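Long-range contacts in outer membrane protein Omp121 (Bacteroides thetaiotaomicron, PDB 5FQ8), which probably carries a nutrient across the bacterial outer membrane as a calcium-binding receptor of the TonB-dependent family: residues D105-N110 against R383-K387; F194-M200 against P338-S342; D580-K586 against N653-N659; K696-I702 against K726-I732. One frame throughout, in Å; residues are numbered along the deposited sequence.

Interaction 1. Residues D105-N110 against R383-K387; sequences DGVPLN and RFYGK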
# COMPACT_ATOMS: atom_id res chain seq x y z
N ASP B 105 0.62 7.67 38.54
CA ASP B 105 0.64 7.13 39.91
C ASP B 105 1.92 6.60 40.53
O ASP B 105 1.87 5.55 41.16
CB ASP B 105 -0.38 5.97 40.01
CG ASP B 105 -1.76 6.41 40.49
OD1 ASP B 105 -1.86 7.31 41.34
OD2 ASP B 105 -2.76 5.84 40.01
N GLY B 106 3.07 7.26 40.41
CA GLY B 106 3.31 8.41 39.57
C GLY B 106 4.29 7.97 38.51
O GLY B 106 5.51 7.97 38.70
N VAL B 107 3.73 7.53 37.39
CA VAL B 107 4.48 7.08 36.24
C VAL B 107 4.10 7.96 35.07
O VAL B 107 2.91 8.25 34.90
CB VAL B 107 4.19 5.61 35.92
CG1 VAL B 107 4.87 5.21 34.62
CG2 VAL B 107 4.61 4.75 37.08
N PRO B 108 5.04 8.42 34.25
CA PRO B 108 4.66 9.22 33.09
C PRO B 108 3.65 8.50 32.23
O PRO B 108 3.72 7.29 32.02
CB PRO B 108 5.99 9.42 32.36
CG PRO B 108 7.00 9.36 33.44
CD PRO B 108 6.49 8.37 34.42
N LEU B 109 2.69 9.27 31.73
CA LEU B 109 1.63 8.75 30.88
C LEU B 109 1.88 9.16 29.44
O LEU B 109 2.32 10.27 29.17
CB LEU B 109 0.28 9.29 31.34
CG LEU B 109 -0.95 8.80 30.60
CD1 LEU B 109 -1.22 7.40 31.05
CD2 LEU B 109 -2.14 9.70 30.88
N ASN B 110 1.60 8.26 28.51
CA ASN B 110 1.76 8.62 27.11
C ASN B 110 0.68 9.61 26.72
O ASN B 110 -0.51 9.39 26.97
CB ASN B 110 1.71 7.39 26.21
CG ASN B 110 1.75 7.74 24.74
OD1 ASN B 110 0.73 7.70 24.06
ND2 ASN B 110 2.92 8.11 24.25
N ARG B 383 -4.97 -0.04 23.97
CA ARG B 383 -3.89 0.53 24.77
C ARG B 383 -3.85 -0.11 26.15
O ARG B 383 -4.88 -0.19 26.82
CB ARG B 383 -4.06 2.04 24.93
CG ARG B 383 -3.05 2.67 25.86
CD ARG B 383 -3.16 4.17 25.85
NE ARG B 383 -2.17 4.79 26.71
CZ ARG B 383 -2.18 6.08 27.00
NH1 ARG B 383 -3.12 6.84 26.49
NH2 ARG B 383 -1.26 6.60 27.80
N PHE B 384 -2.67 -0.51 26.58
CA PHE B 384 -2.46 -1.05 27.91
C PHE B 384 -1.37 -0.26 28.62
O PHE B 384 -0.29 -0.07 28.06
CB PHE B 384 -2.10 -2.54 27.85
CG PHE B 384 -1.54 -3.06 29.13
CD1 PHE B 384 -2.36 -3.39 30.18
CD2 PHE B 384 -0.18 -3.18 29.29
CE1 PHE B 384 -1.85 -3.85 31.36
CE2 PHE B 384 0.35 -3.63 30.48
CZ PHE B 384 -0.49 -3.97 31.53
N TYR B 385 -1.64 0.19 29.83
CA TYR B 385 -0.61 0.84 30.62
C TYR B 385 -0.76 0.44 32.07
O TYR B 385 -1.82 -0.02 32.48
CB TYR B 385 -0.63 2.36 30.45
CG TYR B 385 -1.89 3.05 30.91
CD1 TYR B 385 -3.01 3.08 30.11
CD2 TYR B 385 -1.93 3.70 32.12
CE1 TYR B 385 -4.15 3.73 30.53
CE2 TYR B 385 -3.05 4.34 32.55
CZ TYR B 385 -4.17 4.35 31.75
OH TYR B 385 -5.30 5.00 32.17
N GLY B 386 0.31 0.60 32.84
CA GLY B 386 0.21 0.32 34.26
C GLY B 386 1.51 0.56 34.98
O GLY B 386 2.46 1.10 34.42
N LYS B 387 1.54 0.16 36.25
CA LYS B 387 2.76 0.31 37.03
C LYS B 387 2.84 -0.77 38.10
O LYS B 387 1.86 -1.42 38.43
CB LYS B 387 2.84 1.69 37.67
CG LYS B 387 2.04 1.83 38.92
CD LYS B 387 2.80 2.66 39.92
CE LYS B 387 2.19 2.57 41.30
NZ LYS B 387 2.80 3.53 42.26

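Interaction 2. Residues F194-M200 against P338-S342; sequences FQNEFGM and PRDIS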
# COMPACT_ATOMS: atom_id res chain seq x y z
N PHE B 194 -25.01 35.02 8.05
CA PHE B 194 -25.14 35.04 6.61
C PHE B 194 -25.90 36.26 6.14
O PHE B 194 -26.66 36.87 6.88
CB PHE B 194 -25.88 33.80 6.12
CG PHE B 194 -25.19 32.54 6.45
CD1 PHE B 194 -23.95 32.26 5.90
CD2 PHE B 194 -25.76 31.63 7.31
CE1 PHE B 194 -23.30 31.11 6.21
CE2 PHE B 194 -25.11 30.46 7.61
CZ PHE B 194 -23.88 30.20 7.07
N GLN B 195 -25.69 36.59 4.87
CA GLN B 195 -26.52 37.54 4.17
C GLN B 195 -27.71 36.78 3.60
O GLN B 195 -27.56 35.68 3.09
CB GLN B 195 -25.70 38.20 3.06
CG GLN B 195 -26.48 38.51 1.81
CD GLN B 195 -26.38 37.43 0.78
OE1 GLN B 195 -27.32 37.17 0.06
NE2 GLN B 195 -25.23 36.78 0.70
N ASN B 196 -28.89 37.34 3.71
CA ASN B 196 -30.07 36.74 3.10
C ASN B 196 -30.71 37.68 2.09
O ASN B 196 -31.92 37.66 1.88
CB ASN B 196 -31.12 36.32 4.14
CG ASN B 196 -30.65 35.15 5.00
OD1 ASN B 196 -30.58 34.01 4.55
ND2 ASN B 196 -30.39 35.42 6.27
N GLU B 197 -29.90 38.53 1.45
CA GLU B 197 -30.40 39.51 0.52
C GLU B 197 -30.32 39.05 -0.93
O GLU B 197 -31.24 39.32 -1.71
CB GLU B 197 -29.62 40.82 0.69
CG GLU B 197 -30.36 42.06 0.25
CD GLU B 197 -29.56 43.33 0.47
OE1 GLU B 197 -28.58 43.29 1.24
OE2 GLU B 197 -29.92 44.36 -0.14
N PHE B 198 -29.27 38.33 -1.30
CA PHE B 198 -29.04 37.91 -2.68
C PHE B 198 -28.85 36.39 -2.74
O PHE B 198 -28.35 35.77 -1.81
CB PHE B 198 -27.82 38.61 -3.27
CG PHE B 198 -27.71 40.06 -2.91
CD1 PHE B 198 -28.34 41.03 -3.67
CD2 PHE B 198 -26.97 40.46 -1.81
CE1 PHE B 198 -28.24 42.35 -3.35
CE2 PHE B 198 -26.87 41.79 -1.48
CZ PHE B 198 -27.50 42.73 -2.25
N GLY B 199 -29.23 35.81 -3.88
CA GLY B 199 -29.22 34.38 -4.03
C GLY B 199 -28.19 33.88 -5.03
O GLY B 199 -27.20 34.55 -5.34
N MET B 200 -28.44 32.68 -5.54
CA MET B 200 -27.50 31.98 -6.39
C MET B 200 -27.13 32.81 -7.61
O MET B 200 -28.00 33.25 -8.35
CB MET B 200 -28.10 30.65 -6.84
CG MET B 200 -27.30 29.89 -7.88
SD MET B 200 -28.11 28.37 -8.27
CE MET B 200 -29.77 28.93 -8.48
N PRO B 338 -25.76 28.35 -2.17
CA PRO B 338 -26.48 29.62 -2.28
C PRO B 338 -27.45 29.78 -1.13
O PRO B 338 -27.99 28.81 -0.60
CB PRO B 338 -27.22 29.49 -3.62
CG PRO B 338 -26.50 28.44 -4.35
CD PRO B 338 -26.01 27.48 -3.33
N ARG B 339 -27.70 31.04 -0.77
CA ARG B 339 -28.60 31.32 0.34
C ARG B 339 -30.02 30.89 0.06
O ARG B 339 -30.82 30.85 0.99
CB ARG B 339 -28.60 32.80 0.68
CG ARG B 339 -27.26 33.37 0.99
CD ARG B 339 -26.62 32.70 2.17
NE ARG B 339 -27.51 32.75 3.31
CZ ARG B 339 -27.96 31.68 3.96
NH1 ARG B 339 -27.57 30.48 3.60
NH2 ARG B 339 -28.78 31.83 4.98
N ASP B 340 -30.37 30.58 -1.18
CA ASP B 340 -31.75 30.24 -1.50
C ASP B 340 -32.00 28.74 -1.62
O ASP B 340 -33.15 28.34 -1.78
CB ASP B 340 -32.16 30.92 -2.80
CG ASP B 340 -31.27 30.53 -3.94
OD1 ASP B 340 -30.08 30.92 -3.94
OD2 ASP B 340 -31.76 29.83 -4.85
N ILE B 341 -30.95 27.93 -1.56
CA ILE B 341 -31.03 26.51 -1.87
C ILE B 341 -31.31 25.72 -0.60
O ILE B 341 -30.70 25.97 0.44
CB ILE B 341 -29.73 26.03 -2.53
CG1 ILE B 341 -29.53 26.75 -3.86
CG2 ILE B 341 -29.79 24.54 -2.76
CD1 ILE B 341 -30.68 26.63 -4.79
N SER B 342 -32.23 24.77 -0.68
CA SER B 342 -32.59 23.95 0.47
C SER B 342 -31.60 22.80 0.61
O SER B 342 -31.61 21.87 -0.20
CB SER B 342 -34.01 23.42 0.30
OG SER B 342 -34.35 22.53 1.34

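Interaction 3. Residues D580-K586 against N653-N659; sequences DVITFGK and NMAFFKN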
# COMPACT_ATOMS: atom_id res chain seq x y z
N ASP B 580 -5.91 35.02 63.56
CA ASP B 580 -7.36 34.70 63.60
C ASP B 580 -8.12 35.56 62.60
O ASP B 580 -9.28 35.31 62.33
CB ASP B 580 -7.99 34.81 64.99
CG ASP B 580 -9.27 33.99 65.12
OD1 ASP B 580 -9.31 32.88 64.54
OD2 ASP B 580 -10.22 34.46 65.78
N VAL B 581 -7.43 36.55 62.03
CA VAL B 581 -7.96 37.28 60.88
C VAL B 581 -7.25 36.75 59.64
O VAL B 581 -7.84 36.67 58.55
CB VAL B 581 -7.77 38.80 61.03
CG1 VAL B 581 -7.60 39.46 59.68
CG2 VAL B 581 -8.96 39.39 61.71
N ILE B 582 -6.00 36.37 59.81
CA ILE B 582 -5.17 35.83 58.74
C ILE B 582 -5.08 34.32 58.95
O ILE B 582 -4.33 33.84 59.80
CB ILE B 582 -3.79 36.49 58.74
CG1 ILE B 582 -3.93 37.99 58.72
CG2 ILE B 582 -2.99 36.02 57.56
CD1 ILE B 582 -2.65 38.68 58.95
N THR B 583 -5.86 33.57 58.18
CA THR B 583 -5.81 32.12 58.30
C THR B 583 -4.48 31.57 57.84
O THR B 583 -3.93 30.65 58.46
CB THR B 583 -6.93 31.49 57.48
OG1 THR B 583 -8.19 32.10 57.80
CG2 THR B 583 -7.01 30.01 57.77
N PHE B 584 -3.94 32.10 56.76
CA PHE B 584 -2.76 31.54 56.12
C PHE B 584 -2.03 32.66 55.41
O PHE B 584 -2.65 33.55 54.82
CB PHE B 584 -3.15 30.42 55.15
CG PHE B 584 -1.99 29.63 54.61
CD1 PHE B 584 -1.21 28.86 55.45
CD2 PHE B 584 -1.71 29.65 53.26
CE1 PHE B 584 -0.15 28.14 54.96
CE2 PHE B 584 -0.65 28.93 52.76
CZ PHE B 584 0.13 28.17 53.61
N GLY B 585 -0.70 32.64 55.50
CA GLY B 585 0.14 33.62 54.86
C GLY B 585 1.50 33.03 54.57
O GLY B 585 2.31 32.82 55.48
N LYS B 586 1.76 32.75 53.30
CA LYS B 586 2.94 32.02 52.84
C LYS B 586 3.57 32.78 51.69
O LYS B 586 2.87 33.22 50.78
CB LYS B 586 2.53 30.62 52.37
CG LYS B 586 3.55 29.84 51.60
CD LYS B 586 2.85 28.76 50.81
CE LYS B 586 3.80 27.80 50.13
NZ LYS B 586 4.41 26.84 51.09
N ASN B 653 0.66 33.75 48.89
CA ASN B 653 -0.58 33.03 49.12
C ASN B 653 -1.08 33.40 50.51
O ASN B 653 -0.36 33.23 51.49
CB ASN B 653 -0.33 31.52 49.00
CG ASN B 653 -1.58 30.70 49.16
OD1 ASN B 653 -2.68 31.18 48.95
ND2 ASN B 653 -1.41 29.44 49.52
N MET B 654 -2.31 33.91 50.59
CA MET B 654 -2.89 34.27 51.87
C MET B 654 -4.36 33.88 51.94
O MET B 654 -5.08 33.98 50.95
CB MET B 654 -2.77 35.76 52.16
CG MET B 654 -1.38 36.24 52.47
SD MET B 654 -1.40 37.95 52.95
CE MET B 654 0.32 38.25 53.26
N ALA B 655 -4.79 33.46 53.12
CA ALA B 655 -6.19 33.18 53.39
C ALA B 655 -6.62 33.97 54.61
O ALA B 655 -5.79 34.35 55.44
CB ALA B 655 -6.43 31.69 53.59
N PHE B 656 -7.91 34.25 54.70
CA PHE B 656 -8.44 35.05 55.79
C PHE B 656 -9.78 34.49 56.25
O PHE B 656 -10.44 33.74 55.53
CB PHE B 656 -8.63 36.52 55.38
CG PHE B 656 -7.44 37.13 54.72
CD1 PHE B 656 -6.40 37.63 55.47
CD2 PHE B 656 -7.37 37.24 53.34
CE1 PHE B 656 -5.31 38.22 54.86
CE2 PHE B 656 -6.28 37.80 52.73
CZ PHE B 656 -5.25 38.30 53.49
N PHE B 657 -10.16 34.88 57.46
CA PHE B 657 -11.49 34.62 58.02
C PHE B 657 -11.90 33.16 57.83
O PHE B 657 -12.92 32.85 57.22
CB PHE B 657 -12.52 35.55 57.42
CG PHE B 657 -12.08 36.99 57.35
CD1 PHE B 657 -11.41 37.58 58.41
CD2 PHE B 657 -12.32 37.74 56.22
CE1 PHE B 657 -11.00 38.90 58.33
CE2 PHE B 657 -11.91 39.05 56.13
CZ PHE B 657 -11.25 39.64 57.18
N LYS B 658 -11.06 32.27 58.35
CA LYS B 658 -11.24 30.82 58.25
C LYS B 658 -11.52 30.39 56.81
O LYS B 658 -12.54 29.75 56.51
CB LYS B 658 -12.35 30.32 59.19
CG LYS B 658 -12.14 30.65 60.64
CD LYS B 658 -11.20 29.69 61.34
CE LYS B 658 -10.88 30.18 62.76
NZ LYS B 658 -12.08 30.45 63.60
N ASN B 659 -10.60 30.76 55.92
CA ASN B 659 -10.64 30.39 54.51
C ASN B 659 -11.82 30.98 53.76
O ASN B 659 -12.14 30.52 52.66
CB ASN B 659 -10.62 28.88 54.32
CG ASN B 659 -9.24 28.35 54.12
OD1 ASN B 659 -8.72 28.35 53.01
ND2 ASN B 659 -8.63 27.88 55.20

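Interaction 4. Residues K696-I702 against K726-I732; sequences KIRNRGI and KNWSKVI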
# COMPACT_ATOMS: atom_id res chain seq x y z
N LYS B 696 16.93 32.12 23.18
CA LYS B 696 16.00 32.07 24.29
C LYS B 696 14.58 32.38 23.83
O LYS B 696 14.35 33.38 23.15
CB LYS B 696 16.42 33.05 25.38
CG LYS B 696 17.76 32.75 25.98
CD LYS B 696 18.27 33.88 26.85
CE LYS B 696 19.62 33.52 27.38
NZ LYS B 696 20.03 34.39 28.47
N ILE B 697 13.66 31.53 24.19
CA ILE B 697 12.24 31.82 24.11
C ILE B 697 11.77 32.16 25.52
O ILE B 697 11.85 31.33 26.43
CB ILE B 697 11.45 30.63 23.54
CG1 ILE B 697 12.11 30.15 22.27
CG2 ILE B 697 10.02 31.03 23.26
CD1 ILE B 697 11.67 30.92 21.10
N ARG B 698 11.32 33.39 25.70
CA ARG B 698 11.01 33.91 27.02
C ARG B 698 9.51 33.96 27.24
O ARG B 698 8.76 34.38 26.36
CB ARG B 698 11.61 35.30 27.20
CG ARG B 698 11.56 35.80 28.61
CD ARG B 698 12.27 37.11 28.74
NE ARG B 698 11.54 38.15 28.04
CZ ARG B 698 12.03 39.36 27.81
NH1 ARG B 698 13.25 39.67 28.20
NH2 ARG B 698 11.29 40.25 27.17
N ASN B 699 9.09 33.50 28.41
CA ASN B 699 7.71 33.63 28.87
C ASN B 699 7.73 34.25 30.26
O ASN B 699 8.28 33.67 31.20
CB ASN B 699 6.99 32.28 28.89
CG ASN B 699 6.66 31.79 27.50
OD1 ASN B 699 5.68 32.21 26.89
ND2 ASN B 699 7.47 30.88 26.99
N ARG B 700 7.15 35.44 30.38
CA ARG B 700 7.01 36.17 31.63
C ARG B 700 5.54 36.49 31.84
O ARG B 700 4.81 36.74 30.88
CB ARG B 700 7.78 37.49 31.65
CG ARG B 700 9.28 37.42 31.68
CD ARG B 700 9.89 38.80 31.98
NE ARG B 700 9.20 39.91 31.33
CZ ARG B 700 9.73 41.11 31.16
NH1 ARG B 700 10.96 41.36 31.57
NH2 ARG B 700 9.03 42.07 30.57
N GLY B 701 5.12 36.54 33.09
CA GLY B 701 3.76 36.95 33.36
C GLY B 701 3.34 36.89 34.81
O GLY B 701 4.17 36.84 35.71
N ILE B 702 2.03 36.91 34.99
CA ILE B 702 1.40 36.99 36.30
C ILE B 702 0.31 35.93 36.36
O ILE B 702 -0.50 35.82 35.43
CB ILE B 702 0.79 38.38 36.57
CG1 ILE B 702 1.77 39.48 36.26
CG2 ILE B 702 0.38 38.50 38.00
CD1 ILE B 702 1.15 40.85 36.35
N LYS B 726 -1.72 36.70 32.74
CA LYS B 726 -1.19 37.55 31.68
C LYS B 726 0.24 37.11 31.41
O LYS B 726 1.09 37.23 32.28
CB LYS B 726 -1.24 39.03 32.06
CG LYS B 726 -1.03 39.98 30.90
CD LYS B 726 -1.22 41.42 31.32
CE LYS B 726 -0.90 42.37 30.20
NZ LYS B 726 -1.45 43.72 30.42
N ASN B 727 0.49 36.59 30.21
CA ASN B 727 1.80 36.08 29.82
C ASN B 727 2.40 36.96 28.75
O ASN B 727 1.72 37.35 27.80
CB ASN B 727 1.72 34.64 29.33
CG ASN B 727 3.10 34.05 29.05
OD1 ASN B 727 3.88 33.81 29.97
ND2 ASN B 727 3.40 33.82 27.78
N TRP B 728 3.69 37.25 28.89
CA TRP B 728 4.45 37.98 27.89
C TRP B 728 5.38 37.00 27.18
O TRP B 728 6.29 36.44 27.79
CB TRP B 728 5.24 39.12 28.53
CG TRP B 728 4.47 40.39 28.76
CD1 TRP B 728 4.32 41.44 27.90
CD2 TRP B 728 3.78 40.76 29.96
NE1 TRP B 728 3.57 42.43 28.49
CE2 TRP B 728 3.23 42.03 29.75
CE3 TRP B 728 3.57 40.13 31.18
CZ2 TRP B 728 2.48 42.68 30.71
CZ3 TRP B 728 2.83 40.77 32.13
CH2 TRP B 728 2.29 42.03 31.90
N SER B 729 5.15 36.81 25.88
CA SER B 729 5.92 35.89 25.06
C SER B 729 6.92 36.65 24.22
O SER B 729 6.58 37.65 23.60
CB SER B 729 4.99 35.10 24.13
OG SER B 729 5.71 34.16 23.38
N LYS B 730 8.15 36.17 24.18
CA LYS B 730 9.13 36.80 23.30
C LYS B 730 10.25 35.83 22.97
O LYS B 730 11.06 35.52 23.85
CB LYS B 730 9.68 38.07 23.93
CG LYS B 730 10.61 38.87 23.04
CD LYS B 730 11.28 39.99 23.81
CE LYS B 730 11.64 41.16 22.93
NZ LYS B 730 12.61 42.07 23.56
N VAL B 731 10.29 35.37 21.72
CA VAL B 731 11.53 34.86 21.17
C VAL B 731 12.59 35.92 21.33
O VAL B 731 12.34 37.08 21.02
CB VAL B 731 11.34 34.49 19.69
CG1 VAL B 731 12.57 33.79 19.15
CG2 VAL B 731 10.11 33.66 19.50
N ILE B 732 13.75 35.56 21.85
CA ILE B 732 14.78 36.56 22.11
C ILE B 732 15.77 36.65 20.95
O ILE B 732 16.09 37.74 20.48
CB ILE B 732 15.49 36.30 23.45
CG1 ILE B 732 14.64 36.86 24.58
CG2 ILE B 732 16.84 36.96 23.47
CD1 ILE B 732 15.38 36.98 25.89
O HOH W 1 9.24 38.00 27.39
O HOH W 2 4.95 31.87 24.19

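Interaction 1. Residues D105-N110 against R383-K387
NH2 of R383 is shared between two acceptors: it gives a weak hydrogen bond of 3.0 Å (N-H...O 133°) to the backbone O of N110 and forms a salt bridge with OD2 of D407 on the adjacent strand. The contact sets a loop of the plug domain against the inner wall of the barrel, here strand 376-394, as expected of a TonB-dependent receptor. R383 reaches the loop by running extended from CG to NE, and CB of N110 lies 3.5 Å from its NH2, while the N110 amide turns to E456 and S112. L109 crosses the arginine at about a right angle and puts CD1 over one face of the Y385 ring, a CH-pi contact of 4.1 Å to the ring centroid. At the far end, NZ of K387 donates to the backbone O of D105 and also bonds Q389; the modelled 2.5 Å from NZ to D105 O is doubtfully short. With an alanine here, the D105 carbonyl and Q389 would probably lose their ammonium partner, and V107 CG2 the CD methylene it packs on. Nearer the strand, CG2 of V107 rests 3.6 Å from CB of K387.

Interaction 2. Residues F194-M200 against P338-S342
The F194 side chain lies over one face of the R339 guanidinium, the two planes tilted by 31°, and CG of F194 sits 3.8 Å above the middle of the guanidinium. The arginine takes up this position by curling at chi2 and chi3, which brings its head back over the loop 194-200. While F194 covers a face, the polar partners come from other directions. The backbone O of Q195 lies exactly in the guanidinium plane and accepts from NE of R339 at 2.9 Å, whereas OD1 of N196, 33° out of that plane, accepts from NH2 of R339, also at 2.9 Å. Outside the two segments N244 receives NH1. The Q195 side chain slides past R339 in the opposite direction and turns its OE1 back to the backbone N of F198, bracing the loop from within.

Farther along, P338 opens a type I turn that ends at I341. Its ring lies alongside M200, CB of P338 being 3.5 Å from CB of M200. OD1 of D340, met from above the carboxylate plane, takes the backbone N of M200 at 2.9 Å, and OD2 pairs with K236. Loop 194-200 also carries E197, a ligand of a calcium site known for this protein, although that ion is not bound to this chain here, while S342 bonds T5 of the neighbouring BT_2262 lipoprotein. Across this buried contact the R339 charge is thus met by neutral carbonyl and amide oxygens, whose partial negative charges probably help to offset the cost of burying it, whereas the D340 carboxylate is paired with K236.

Interaction 3. Residues D580-K586 against N653-N659
The methyl group of A655 fills the hollow between two neighbouring residues of the opposite strand, its CB lying 3.8 Å from CB of F584 and 3.9 Å from CB of T583. Both residues also turn their backbone N toward O of A655: the bond from F584 is 3.2 Å, and that from T583 is weak. On the other face, CG of M654 lies against CA of G585, 3.9 Å away. I582 and F656 run side by side, CG1 of I582 resting 4.1 Å from CD1 of the ring. V581 and F657 form the next such pair, with CG1 of V581 3.7 Å from CE1 of F657. The phenyl of F657 also has CB of F656 centred over one face, and I582, F656, V581 and F657 pack in a row, with the backbone N of F657 still bonded to O of V581. At the outer end, a long salt bridge joins OD1 of D580 to NZ of K658 at 3.8 Å. K586 instead sends its ammonium group to S567, beyond the pair. Two residues facing one make a classic beta bulge, here at the end of an antiparallel pairing between strands 582-596 and 643-656, adjacent staves of the receptor's beta-barrel.

Interaction 4. Residues K696-I702 against K726-I732
Strands 697-712 and 716-731 form a beta hairpin in the barrel wall, and this contact joins the ends of the hairpin far from its turn. The short strands run antiparallel at 162°, with R698 and K730, R700 and W728, and I702 and K726 as hydrogen-bonded pairs. On the face bearing I697 and N699, the amide groups of N699 and N727 are nearly coplanar. ND2 of N727 donates in the carbonyl plane, on a lone pair of OD1 of N699, over 2.9 Å and at a straight 162°. N727 reaches across with CG anti to its backbone N (chi1 -175°), and its OD1 accepts from Y668 OH. A water donates to the same OD1 of N699 at 2.8 Å and also meets the hydroxyl of S729, while ND2 of N699 bonds the backbone of V91 in the plug. A leucine in place of N727 would probably leave the N699 oxygen without its amide donor and Y668 without its acceptor. Nearby, CD1 of I697 fits between the two methyls of V731, 3.5 Å from CG2.

On the other face, R698 and K730 lie side by side, NH2 of R698 being 3.4 Å from CD of K730. NE of R700 sits 4.3 Å above the R698 guanidinium, and W728 turns its ring edge to CA of G701. One face thus ties the hairpin to the plug through the neutral N699 amide, which N727 helps to hold, while the other gathers positive charge, where R698 NH2 and K730 NZ, 4.3 Å apart, would probably repel each other.

Overall arrangement
Interactions 1, 3 and 4 all involve strands of the barrel wall, whereas interaction 2 ties together loops beyond it. Interactions 3 and 4 are nearest to each other, with centres about 31 Å apart and nearest atoms about 12 Å apart. Interaction 1, where the plug meets the wall, lies about 38 Å from interaction 3 and 32 Å from interaction 4, between centres. Interaction 2 is nested along the chain within the loop closed by interaction 1, yet their centres are about 53 Å apart, on opposite sides of the chain's centre. The side chain of F198 in interaction 2 is about 7 Å from a calcium ion; that of K387 in interaction 1 is about 6 Å from a bound detergent molecule.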